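Local coordinates for protein adhesin (Streptococcus sanguinis SK1 = NCTC 7863, PDB 6VT2) that binds sialylated glycans through two tandem Siglec-like modules, probably letting the streptococcus attach to sialoglycan-bearing host targets, at residues Val203-Val208 with Val301-Ala306; His227-Ser232 with Ala271-Pro276; Lys296-Val301 with Ala313-Ile318; Thr139-Ala144 with Gln196-Asp201. All blocks are in the same frame, centred on the assembly; numbering follows the deposited sequence. Where two conformers were deposited one is given.

Interaction 1 of 4, residues Val203-Val208 with Val301-Ala306. With CA (calcium ion), chain J.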
# COMPACT_ATOMS: atom_id res chain seq x y z
N VAL A 203 3.53 -16.01 -15.26
CA VAL A 203 2.35 -16.49 -14.56
C VAL A 203 1.18 -15.61 -14.95
O VAL A 203 1.24 -14.39 -14.77
CB VAL A 203 2.56 -16.47 -13.05
CG1 VAL A 203 1.35 -17.16 -12.39
CG2 VAL A 203 3.84 -17.21 -12.70
N ALA A 204 0.13 -16.22 -15.49
CA ALA A 204 -1.07 -15.48 -15.79
C ALA A 204 -1.83 -15.09 -14.53
O ALA A 204 -1.62 -15.65 -13.45
CB ALA A 204 -2.00 -16.30 -16.67
N PRO A 205 -2.71 -14.09 -14.63
CA PRO A 205 -3.53 -13.73 -13.46
C PRO A 205 -4.36 -14.90 -12.97
O PRO A 205 -4.67 -15.83 -13.71
CB PRO A 205 -4.43 -12.63 -14.01
CG PRO A 205 -3.68 -12.01 -15.17
CD PRO A 205 -2.92 -13.17 -15.75
N VAL A 206 -4.75 -14.79 -11.70
CA VAL A 206 -5.49 -15.79 -10.98
C VAL A 206 -6.87 -15.22 -10.67
O VAL A 206 -6.99 -14.10 -10.16
CB VAL A 206 -4.79 -16.19 -9.68
CG1 VAL A 206 -5.70 -17.13 -8.88
CG2 VAL A 206 -3.47 -16.83 -9.97
N PHE A 207 -7.90 -16.03 -10.93
CA PHE A 207 -9.30 -15.75 -10.57
C PHE A 207 -9.55 -16.43 -9.24
O PHE A 207 -9.67 -17.67 -9.17
CB PHE A 207 -10.26 -16.20 -11.66
CG PHE A 207 -11.71 -16.06 -11.30
CD1 PHE A 207 -12.17 -14.99 -10.58
CD2 PHE A 207 -12.61 -17.02 -11.72
CE1 PHE A 207 -13.50 -14.87 -10.29
CE2 PHE A 207 -13.96 -16.92 -11.38
CZ PHE A 207 -14.39 -15.85 -10.69
N VAL A 208 -9.59 -15.63 -8.18
CA VAL A 208 -9.72 -16.20 -6.85
C VAL A 208 -11.01 -16.99 -6.67
O VAL A 208 -11.06 -17.98 -5.93
CB VAL A 208 -9.62 -15.05 -5.84
CG1 VAL A 208 -9.87 -15.58 -4.45
CG2 VAL A 208 -8.32 -14.34 -5.93
N VAL A 301 -14.48 -16.50 -17.40
CA VAL A 301 -13.77 -15.23 -17.27
C VAL A 301 -12.29 -15.49 -17.48
O VAL A 301 -11.75 -16.52 -17.06
CB VAL A 301 -14.08 -14.56 -15.92
CG1 VAL A 301 -13.57 -15.38 -14.75
CG2 VAL A 301 -13.55 -13.19 -15.94
N ARG A 302 -11.64 -14.56 -18.11
CA ARG A 302 -10.19 -14.52 -18.27
C ARG A 302 -9.67 -13.17 -17.80
O ARG A 302 -10.39 -12.16 -17.81
CB ARG A 302 -9.80 -14.67 -19.72
CG ARG A 302 -10.20 -15.93 -20.38
CD ARG A 302 -9.90 -15.87 -21.89
NE ARG A 302 -10.31 -17.11 -22.56
CZ ARG A 302 -9.48 -18.14 -22.75
NH1 ARG A 302 -8.21 -18.07 -22.33
NH2 ARG A 302 -9.91 -19.20 -23.36
N ALA A 303 -8.42 -13.11 -17.36
CA ALA A 303 -7.81 -11.85 -16.95
C ALA A 303 -6.42 -11.83 -17.57
O ALA A 303 -5.78 -12.86 -17.73
CB ALA A 303 -7.75 -11.68 -15.44
N THR A 304 -5.99 -10.63 -17.96
CA THR A 304 -4.72 -10.43 -18.61
C THR A 304 -3.88 -9.46 -17.81
O THR A 304 -4.40 -8.47 -17.28
CB THR A 304 -4.96 -9.88 -20.01
OG1 THR A 304 -5.72 -10.79 -20.78
CG2 THR A 304 -3.60 -9.69 -20.76
N ASP A 305 -2.58 -9.74 -17.67
CA ASP A 305 -1.68 -8.84 -16.96
C ASP A 305 -1.02 -7.90 -17.98
O ASP A 305 -1.27 -7.97 -19.18
CB ASP A 305 -0.69 -9.64 -16.10
CG ASP A 305 0.29 -10.50 -16.90
OD1 ASP A 305 0.57 -10.16 -18.07
OD2 ASP A 305 0.69 -11.51 -16.33
N ALA A 306 -0.18 -6.99 -17.47
CA ALA A 306 0.35 -5.95 -18.35
C ALA A 306 1.39 -6.50 -19.31
O ALA A 306 1.69 -5.84 -20.31
CB ALA A 306 0.96 -4.84 -17.52
CA CA J . 1.62 -12.22 -14.28
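One face of the F207 ring is met by V301 CG1, which sits 3.8 Å from the ring centroid and is displaced toward the rim that carries CD2 and CE2, a CH-pi contact; the ring of F228 also stacks on F207. F207 and V301 cross at about a right angle, and V301 brings CG1 to the ring by placing it between its backbone N and carbonyl carbon (chi1 64°). The pyrrolidine of P205 lies against strand 296-305: its CB touches A303 CB at 3.7 Å, while its CG rests 3.4 Å from A303 O and 3.6 Å from D305 N. The segments thus pack the edge strand 206-207 of one sheet of the Siglec-like domain against a strand of the other, as in a beta sandwich. Beyond P205 the segments meet through a calcium ion, bound by V203 O at 2.2 Å and by D305 OD2 at 2.4 Å; D201, D230 and N231 complete the site, and D305 OD1 is held by L309 N. V203 O and D305 OD2 approach to 3.3 Å, two oxygens expected to repel each other, so the cation probably pays for their closeness and links segments 203-208 and 301-306.

Interaction 2 of 4, residues His227-Ser232 with Ala271-Pro276; sequences HFYDNS and ATEQNP. With CA (calcium ion), chain J.
Y229 and E273 are brought together by their first torsions: Y229 CG stands between its backbone N and carbonyl carbon (chi1 69°), whereas E273 CG is anti to its backbone N. The pairing joins the end of strand 222-229, in a sheet of the Siglec-like domain, to the loop that leads into the neighbouring strand 277-283. In one of its two conformers E273 runs extended alongside the tyrosine and points the same way. In that conformer its CB lies over the centre of the ring, 4.1 Å from the centroid, in a CH-pi contact, and its carboxylate is stacked almost parallel to the ring plane, 7° away, with CD 3.8 Å from Y229 CZ. The root of the tyrosine is packed as well, Y229 CB lying 3.4 Å from T272 C. At the far end of the segment P276 lies beside H227, its CG at the edge of the imidazole, 3.8 Å from CD2; ND1 of that ring is bound by D209. A single hydrogen bond, D230 N to A271 O, closes the backbone, nearly straight at 170° although the donor stands above the carbonyl plane. It probably steadies the chain where D230 and N231 turn to the calcium ion. D230 grips the metal with both carboxylate oxygens and N231 adds OD1, with V203, D201 and D305 supplying the rest. D230 OD2 accepts from S232 N, met above its plane, in an Asx turn, and separately from S232 OG through its anti lone pair at 2.6 Å.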
# COMPACT_ATOMS: atom_id res chain seq x y z
N HIS A 227 -12.86 -11.81 -7.51
CA HIS A 227 -11.55 -11.14 -7.12
C HIS A 227 -10.48 -11.79 -8.01
O HIS A 227 -10.56 -12.94 -8.23
CB HIS A 227 -11.27 -11.39 -5.63
CG HIS A 227 -12.29 -10.89 -4.67
ND1 HIS A 227 -13.51 -11.45 -4.53
CD2 HIS A 227 -12.27 -9.93 -3.76
CE1 HIS A 227 -14.20 -10.83 -3.61
NE2 HIS A 227 -13.46 -9.90 -3.13
N PHE A 228 -9.52 -11.00 -8.44
CA PHE A 228 -8.42 -11.41 -9.31
C PHE A 228 -7.12 -10.85 -8.76
O PHE A 228 -7.11 -9.76 -8.20
CB PHE A 228 -8.60 -10.89 -10.70
CG PHE A 228 -9.93 -11.23 -11.34
CD1 PHE A 228 -11.05 -10.45 -11.11
CD2 PHE A 228 -10.04 -12.30 -12.20
CE1 PHE A 228 -12.26 -10.74 -11.73
CE2 PHE A 228 -11.24 -12.61 -12.76
CZ PHE A 228 -12.34 -11.86 -12.55
N TYR A 229 -6.02 -11.57 -8.95
CA TYR A 229 -4.72 -10.98 -8.66
C TYR A 229 -3.72 -11.52 -9.66
O TYR A 229 -3.98 -12.43 -10.43
CB TYR A 229 -4.26 -11.28 -7.24
CG TYR A 229 -3.90 -12.69 -6.97
CD1 TYR A 229 -2.60 -13.14 -7.16
CD2 TYR A 229 -4.85 -13.59 -6.47
CE1 TYR A 229 -2.27 -14.44 -6.85
CE2 TYR A 229 -4.52 -14.88 -6.18
CZ TYR A 229 -3.25 -15.30 -6.37
OH TYR A 229 -2.96 -16.62 -6.10
N ASP A 230 -2.60 -10.86 -9.72
CA ASP A 230 -1.52 -11.34 -10.59
C ASP A 230 -0.24 -11.28 -9.77
O ASP A 230 -0.13 -10.40 -8.95
CB ASP A 230 -1.43 -10.50 -11.86
CG ASP A 230 -0.48 -11.06 -12.88
OD1 ASP A 230 -0.68 -12.13 -13.27
OD2 ASP A 230 0.48 -10.36 -13.13
N ASN A 231 0.77 -12.07 -10.12
CA ASN A 231 2.10 -12.03 -9.45
C ASN A 231 2.78 -10.66 -9.66
O ASN A 231 3.49 -10.26 -8.81
CB ASN A 231 2.99 -13.17 -9.94
CG ASN A 231 3.37 -13.05 -11.38
OD1 ASN A 231 2.62 -12.54 -12.13
ND2 ASN A 231 4.55 -13.48 -11.77
N SER A 232 2.48 -9.93 -10.73
CA SER A 232 3.02 -8.57 -10.96
C SER A 232 2.29 -7.53 -10.10
O SER A 232 2.73 -6.42 -10.06
CB SER A 232 2.89 -8.16 -12.37
OG SER A 232 1.53 -8.02 -12.69
N ALA A 271 -3.97 -5.35 -8.19
CA ALA A 271 -4.33 -6.75 -8.24
C ALA A 271 -3.29 -7.60 -7.54
O ALA A 271 -2.56 -8.36 -8.17
CB ALA A 271 -4.50 -7.19 -9.68
N THR A 272 -3.21 -7.43 -6.24
CA THR A 272 -2.34 -8.27 -5.41
C THR A 272 -3.22 -9.29 -4.69
O THR A 272 -4.34 -9.12 -4.60
CB THR A 272 -1.54 -7.45 -4.41
OG1 THR A 272 -2.39 -6.94 -3.38
CG2 THR A 272 -0.82 -6.33 -5.11
N GLU A 273 -2.61 -10.32 -4.12
CA GLU A 273 -3.44 -11.32 -3.41
C GLU A 273 -4.08 -10.63 -2.20
O GLU A 273 -5.22 -10.89 -1.91
CB GLU A 273 -2.57 -12.51 -3.03
CG GLU A 273 -3.36 -13.73 -2.62
CD GLU A 273 -2.60 -15.05 -2.61
OE1 GLU A 273 -1.42 -15.07 -2.97
OE2 GLU A 273 -3.22 -16.06 -2.25
N GLN A 274 -3.33 -9.81 -1.50
CA GLN A 274 -3.88 -9.13 -0.32
C GLN A 274 -4.95 -8.12 -0.73
O GLN A 274 -5.92 -7.97 -0.02
CB GLN A 274 -2.71 -8.47 0.39
CG GLN A 274 -3.10 -7.66 1.61
CD GLN A 274 -3.74 -8.53 2.63
OE1 GLN A 274 -3.39 -9.68 2.77
NE2 GLN A 274 -4.73 -8.00 3.30
N ASN A 275 -4.73 -7.41 -1.82
CA ASN A 275 -5.64 -6.36 -2.28
C ASN A 275 -6.00 -6.64 -3.74
O ASN A 275 -5.51 -5.99 -4.67
CB ASN A 275 -4.98 -4.99 -2.13
CG ASN A 275 -4.76 -4.62 -0.66
OD1 ASN A 275 -3.61 -4.63 -0.15
ND2 ASN A 275 -5.84 -4.39 0.04
N PRO A 276 -6.84 -7.63 -3.96
CA PRO A 276 -7.13 -8.05 -5.32
C PRO A 276 -7.98 -7.06 -6.09
O PRO A 276 -8.66 -6.18 -5.53
CB PRO A 276 -7.91 -9.35 -5.13
CG PRO A 276 -8.60 -9.15 -3.78
CD PRO A 276 -7.59 -8.41 -2.96
CA CA J . 1.62 -12.22 -14.28

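Interaction 3 of 4, residues Lys296-Val301 with Ala313-Ile318; sequences KYTFKV and AKIFRI. With SIA (N-acetyl-alpha-neuraminic acid), chain C.
The glycan-binding beta hairpin of strands 296-305 and 314-321 pairs K296-V301 with A313-I318, and the edge of segment 296-301 turned away from 313-318 meets sialic acid. F299 and F316 form an antiparallel hydrogen-bonded pair, F299 N donating to F316 O at 2.8 Å, nearly along the C=O axis. On the buried face F316 CG stands between its backbone N and carbonyl carbon (chi1 70°), helping bring the ring under F299 CB, which is 3.6 Å from the centroid and displaced toward the rim; the ring planes differ by only 8° but are offset, with little overlap. The hairpin forms the centre of a mixed sheet of the Siglec-like fold; the opposite face of that sheet, bearing T298, K300, I315 and R317, is partly exposed. There K300 CG presses tightly on I315 CD1, 3.5 Å away. T298 grips the sialic acid carboxylate twice, with N to O1A and OG1 to O1B at 2.7 Å, while K296 O accepts from N5. Near T298, K296 NZ and R317 NH1 come within 3.8 Å; two waters accept from both, probably easing the repulsion, and R317 NH2 has a salt bridge to D213. One of these waters also donates to T298 OG1.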
# COMPACT_ATOMS: atom_id res chain seq x y z
N LYS A 296 -29.56 -21.24 -13.81
CA LYS A 296 -28.18 -20.89 -13.59
C LYS A 296 -27.59 -20.32 -14.86
O LYS A 296 -28.13 -20.46 -15.96
CB LYS A 296 -27.34 -22.07 -13.16
CG LYS A 296 -27.31 -23.14 -14.21
CD LYS A 296 -26.30 -24.26 -13.99
CE LYS A 296 -26.64 -25.39 -14.95
NZ LYS A 296 -25.70 -26.51 -14.96
N TYR A 297 -26.51 -19.60 -14.66
CA TYR A 297 -25.68 -19.15 -15.75
C TYR A 297 -24.25 -19.51 -15.39
O TYR A 297 -23.78 -19.23 -14.29
CB TYR A 297 -25.76 -17.65 -15.97
CG TYR A 297 -27.07 -17.14 -16.44
CD1 TYR A 297 -27.61 -17.57 -17.63
CD2 TYR A 297 -27.79 -16.26 -15.68
CE1 TYR A 297 -28.79 -17.10 -18.10
CE2 TYR A 297 -29.01 -15.78 -16.15
CZ TYR A 297 -29.50 -16.20 -17.34
OH TYR A 297 -30.70 -15.79 -17.82
N THR A 298 -23.58 -20.16 -16.33
CA THR A 298 -22.19 -20.59 -16.17
C THR A 298 -21.32 -19.71 -17.04
O THR A 298 -21.46 -19.70 -18.26
CB THR A 298 -22.05 -22.04 -16.58
OG1 THR A 298 -23.00 -22.84 -15.83
CG2 THR A 298 -20.59 -22.52 -16.23
N PHE A 299 -20.54 -18.86 -16.38
CA PHE A 299 -19.70 -17.87 -17.01
C PHE A 299 -18.29 -18.40 -17.15
O PHE A 299 -17.85 -19.26 -16.39
CB PHE A 299 -19.66 -16.59 -16.18
CG PHE A 299 -20.98 -15.93 -16.01
CD1 PHE A 299 -21.80 -16.28 -14.95
CD2 PHE A 299 -21.41 -14.98 -16.87
CE1 PHE A 299 -23.03 -15.73 -14.78
CE2 PHE A 299 -22.62 -14.35 -16.67
CZ PHE A 299 -23.45 -14.75 -15.63
N LYS A 300 -17.56 -17.78 -18.07
CA LYS A 300 -16.14 -18.02 -18.22
C LYS A 300 -15.49 -16.65 -18.22
O LYS A 300 -15.88 -15.75 -18.98
CB LYS A 300 -15.87 -18.78 -19.53
CG LYS A 300 -16.52 -20.19 -19.54
CD LYS A 300 -15.83 -21.14 -20.49
CE LYS A 300 -16.02 -20.76 -21.95
NZ LYS A 300 -15.01 -21.43 -22.84
N VAL A 301 -14.48 -16.50 -17.40
CA VAL A 301 -13.77 -15.23 -17.27
C VAL A 301 -12.29 -15.49 -17.48
O VAL A 301 -11.75 -16.52 -17.06
CB VAL A 301 -14.08 -14.56 -15.92
CG1 VAL A 301 -13.57 -15.38 -14.75
CG2 VAL A 301 -13.55 -13.19 -15.94
N ALA A 313 -9.70 -19.65 -19.43
CA ALA A 313 -11.08 -19.36 -19.10
C ALA A 313 -11.44 -20.09 -17.83
O ALA A 313 -11.24 -21.29 -17.74
CB ALA A 313 -12.00 -19.80 -20.23
N LYS A 314 -11.91 -19.35 -16.83
CA LYS A 314 -12.20 -19.87 -15.51
C LYS A 314 -13.70 -19.70 -15.27
O LYS A 314 -14.22 -18.70 -15.63
CB LYS A 314 -11.43 -19.06 -14.47
CG LYS A 314 -9.95 -19.01 -14.78
CD LYS A 314 -9.30 -20.27 -14.43
CE LYS A 314 -7.83 -20.34 -14.80
NZ LYS A 314 -7.37 -21.74 -14.74
N ILE A 315 -14.30 -20.69 -14.65
CA ILE A 315 -15.77 -20.78 -14.48
C ILE A 315 -16.18 -20.14 -13.17
O ILE A 315 -15.50 -20.25 -12.27
CB ILE A 315 -16.20 -22.25 -14.40
CG1 ILE A 315 -15.90 -22.90 -15.73
CG2 ILE A 315 -17.65 -22.45 -14.00
CD1 ILE A 315 -16.67 -22.33 -16.83
N PHE A 316 -17.29 -19.44 -13.20
CA PHE A 316 -18.08 -19.12 -12.01
C PHE A 316 -19.53 -19.15 -12.46
O PHE A 316 -19.82 -19.19 -13.66
CB PHE A 316 -17.71 -17.80 -11.37
CG PHE A 316 -18.09 -16.64 -12.14
CD1 PHE A 316 -17.32 -16.19 -13.15
CD2 PHE A 316 -19.24 -15.94 -11.88
CE1 PHE A 316 -17.67 -15.11 -13.93
CE2 PHE A 316 -19.60 -14.86 -12.65
CZ PHE A 316 -18.81 -14.41 -13.65
N ARG A 317 -20.44 -19.28 -11.49
CA ARG A 317 -21.84 -19.35 -11.84
C ARG A 317 -22.66 -18.40 -11.00
O ARG A 317 -22.31 -18.06 -9.89
CB ARG A 317 -22.44 -20.76 -11.62
CG ARG A 317 -21.56 -21.87 -12.27
CD ARG A 317 -22.27 -23.19 -12.35
NE ARG A 317 -22.63 -23.67 -11.05
CZ ARG A 317 -23.30 -24.82 -10.87
NH1 ARG A 317 -23.65 -25.55 -11.92
NH2 ARG A 317 -23.61 -25.19 -9.66
N ILE A 318 -23.73 -17.97 -11.59
CA ILE A 318 -24.86 -17.42 -10.87
C ILE A 318 -25.89 -18.52 -10.80
O ILE A 318 -26.27 -19.05 -11.84
CB ILE A 318 -25.40 -16.14 -11.53
CG1 ILE A 318 -24.44 -15.04 -11.20
CG2 ILE A 318 -26.84 -15.82 -11.02
CD1 ILE A 318 -24.71 -13.76 -11.99
C1 SIA C . -25.31 -22.54 -18.38
C2 SIA C . -26.21 -23.08 -19.58
C3 SIA C . -27.42 -23.92 -19.13
C4 SIA C . -28.41 -23.10 -18.31
C5 SIA C . -28.87 -21.86 -19.09
C6 SIA C . -27.64 -21.08 -19.64
C7 SIA C . -28.01 -19.99 -20.66
C8 SIA C . -26.73 -19.50 -21.37
C9 SIA C . -26.98 -18.25 -22.20
C10 SIA C . -30.93 -20.66 -18.42
C11 SIA C . -31.59 -19.74 -17.38
N5 SIA C . -29.64 -20.98 -18.20
O1A SIA C . -24.86 -21.37 -18.57
O1B SIA C . -25.11 -23.30 -17.42
O4 SIA C . -29.60 -23.85 -17.98
O6 SIA C . -26.75 -21.95 -20.34
O7 SIA C . -28.98 -20.48 -21.58
O8 SIA C . -25.67 -19.29 -20.43
O9 SIA C . -25.86 -18.00 -23.06
O10 SIA C . -31.56 -21.07 -19.39
O HOH W 1 -22.92 -25.35 -14.90
O HOH W 2 -25.69 -27.72 -12.44

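Interaction 4 of 4, residues Thr139-Ala144 with Gln196-Asp201; sequences TYVQNA and QTVDTD. With CA (calcium ion), chain J.
From Y140, CB touches D201 CB at 3.9 Å and lies close to D201 OD2; further out, CD1 comes 3.7 Å from T200 O, which meets the ring at its edge and in its plane, and CE1 remains near the same oxygen. CG is anti to the carbonyl carbon (chi1 -75°), which starts the ring toward T200, and N231 of the following Siglec-like domain touches it too. The backbones beneath form the two-stranded parallel sheet of the atypical Rib domain, strand 139-141 beside strand 198-200. Four hydrogen bonds pass between them in turn: T139 N to T197 O, D199 N to T139 O, V141 N to D199 O, and D201 N to V141 O. The third is almost collinear with its acceptor carbonyl. V198 turns to the same face as T139, where V155 of helix 149-162 packs on both, and V198 CG2 also meets A144 CB at 4.1 Å. Water reinforces the pairing at its margins: one molecule joins T139 OG1 to T197 O, another joins A144 N to T200 OG1. The last residue, D201, leaves the strand to bind the calcium ion through both carboxylate oxygens, a direct tie between the Rib domain and the next module. Its OD2, 2.5 Å from the metal, also accepts from a water at 2.6 Å, and that water makes a weak bond to Y140 O.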
# COMPACT_ATOMS: atom_id res chain seq x y z
N THR A 139 10.20 -5.85 -10.74
CA THR A 139 9.24 -5.51 -11.78
C THR A 139 9.15 -6.72 -12.69
O THR A 139 10.17 -7.22 -13.15
CB THR A 139 9.65 -4.28 -12.55
OG1 THR A 139 9.61 -3.14 -11.66
CG2 THR A 139 8.73 -4.05 -13.66
N TYR A 140 7.94 -7.24 -12.89
CA TYR A 140 7.76 -8.37 -13.80
C TYR A 140 7.47 -7.87 -15.19
O TYR A 140 6.57 -7.05 -15.39
CB TYR A 140 6.62 -9.27 -13.30
CG TYR A 140 7.03 -10.10 -12.13
CD1 TYR A 140 7.69 -11.29 -12.33
CD2 TYR A 140 6.83 -9.67 -10.83
CE1 TYR A 140 8.10 -12.06 -11.29
CE2 TYR A 140 7.24 -10.45 -9.77
CZ TYR A 140 7.88 -11.65 -10.02
OH TYR A 140 8.30 -12.43 -8.96
N VAL A 141 8.24 -8.34 -16.18
CA VAL A 141 8.16 -7.82 -17.52
C VAL A 141 8.01 -8.95 -18.52
O VAL A 141 8.29 -10.12 -18.24
CB VAL A 141 9.42 -6.97 -17.86
CG1 VAL A 141 9.57 -5.84 -16.83
CG2 VAL A 141 10.65 -7.79 -17.88
N GLN A 142 7.64 -8.56 -19.76
CA GLN A 142 7.43 -9.67 -20.80
C GLN A 142 8.78 -10.17 -21.24
O GLN A 142 8.87 -11.33 -21.43
CB GLN A 142 6.67 -8.95 -21.91
CG GLN A 142 6.14 -9.90 -22.93
CD GLN A 142 5.83 -9.13 -24.17
OE1 GLN A 142 6.63 -9.09 -25.09
NE2 GLN A 142 4.69 -8.48 -24.19
N ASN A 143 9.77 -9.28 -21.38
CA ASN A 143 11.08 -9.71 -21.87
C ASN A 143 12.14 -8.98 -21.07
O ASN A 143 12.32 -7.78 -21.29
CB ASN A 143 11.25 -9.35 -23.31
CG ASN A 143 12.53 -9.92 -23.93
OD1 ASN A 143 13.37 -10.42 -23.24
ND2 ASN A 143 12.64 -9.84 -25.24
N ALA A 144 12.79 -9.70 -20.17
CA ALA A 144 13.77 -9.13 -19.27
C ALA A 144 15.06 -8.83 -19.98
O ALA A 144 15.94 -8.23 -19.37
CB ALA A 144 14.05 -10.05 -18.08
N GLN A 196 18.15 -7.95 -9.53
CA GLN A 196 17.42 -7.35 -8.43
C GLN A 196 16.36 -6.35 -8.88
O GLN A 196 15.74 -5.71 -8.04
CB GLN A 196 18.40 -6.65 -7.48
CG GLN A 196 19.11 -7.58 -6.54
CD GLN A 196 19.99 -8.56 -7.24
OE1 GLN A 196 20.98 -8.18 -7.89
NE2 GLN A 196 19.65 -9.84 -7.12
N THR A 197 16.14 -6.18 -10.19
CA THR A 197 15.14 -5.23 -10.62
C THR A 197 14.02 -5.85 -11.43
O THR A 197 12.91 -5.34 -11.36
CB THR A 197 15.78 -4.12 -11.45
OG1 THR A 197 16.33 -4.67 -12.63
CG2 THR A 197 16.92 -3.47 -10.64
N VAL A 198 14.31 -6.84 -12.27
CA VAL A 198 13.29 -7.37 -13.16
C VAL A 198 13.35 -8.89 -13.26
O VAL A 198 14.39 -9.52 -13.08
CB VAL A 198 13.41 -6.80 -14.58
CG1 VAL A 198 13.28 -5.32 -14.58
CG2 VAL A 198 14.77 -7.23 -15.17
N ASP A 199 12.25 -9.51 -13.63
CA ASP A 199 12.21 -10.95 -13.98
C ASP A 199 11.10 -11.07 -15.02
O ASP A 199 10.27 -10.19 -15.18
CB ASP A 199 12.05 -11.94 -12.79
CG ASP A 199 12.50 -13.39 -13.08
OD1 ASP A 199 13.02 -13.62 -14.23
OD2 ASP A 199 12.15 -14.25 -12.38
N THR A 200 11.14 -12.17 -15.72
CA THR A 200 10.12 -12.48 -16.70
C THR A 200 8.82 -12.79 -16.00
O THR A 200 8.82 -13.57 -15.04
CB THR A 200 10.53 -13.69 -17.51
OG1 THR A 200 11.90 -13.56 -17.87
CG2 THR A 200 9.69 -13.76 -18.79
N ASP A 201 7.74 -12.19 -16.49
CA ASP A 201 6.41 -12.59 -16.03
C ASP A 201 6.04 -13.84 -16.79
O ASP A 201 5.87 -13.79 -18.01
CB ASP A 201 5.36 -11.51 -16.25
CG ASP A 201 4.08 -11.75 -15.45
OD1 ASP A 201 3.79 -12.90 -15.09
OD2 ASP A 201 3.44 -10.71 -15.17
CA CA J . 1.62 -12.22 -14.28
O HOH W 3 11.85 -3.02 -10.22
O HOH W 4 3.50 -8.25 -15.89
O HOH W 5 12.65 -12.58 -20.27

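How the interactions relate
Interactions 1, 2 and 4 converge on one calcium ion, to which each supplies ligands; interaction 4 comes from the Rib domain and the other two from the Siglec-like domain, so the ion spans the junction. Carboxylates crowd there, D305 OD2 lying 3.1 Å from D201 OD2. Interactions 1 and 2, with centres about 9 Å apart, are also joined through the sheet by V206 N and Y229 O, at 2.8 Å. Interaction 3 shares V301 with interaction 1, and F207 CD2 packs on K314 CB. Strand 296-305 itself carries both T298 at the sialic acid and D305 at the metal. The centres of interactions 3 and 4 are about 32 Å apart.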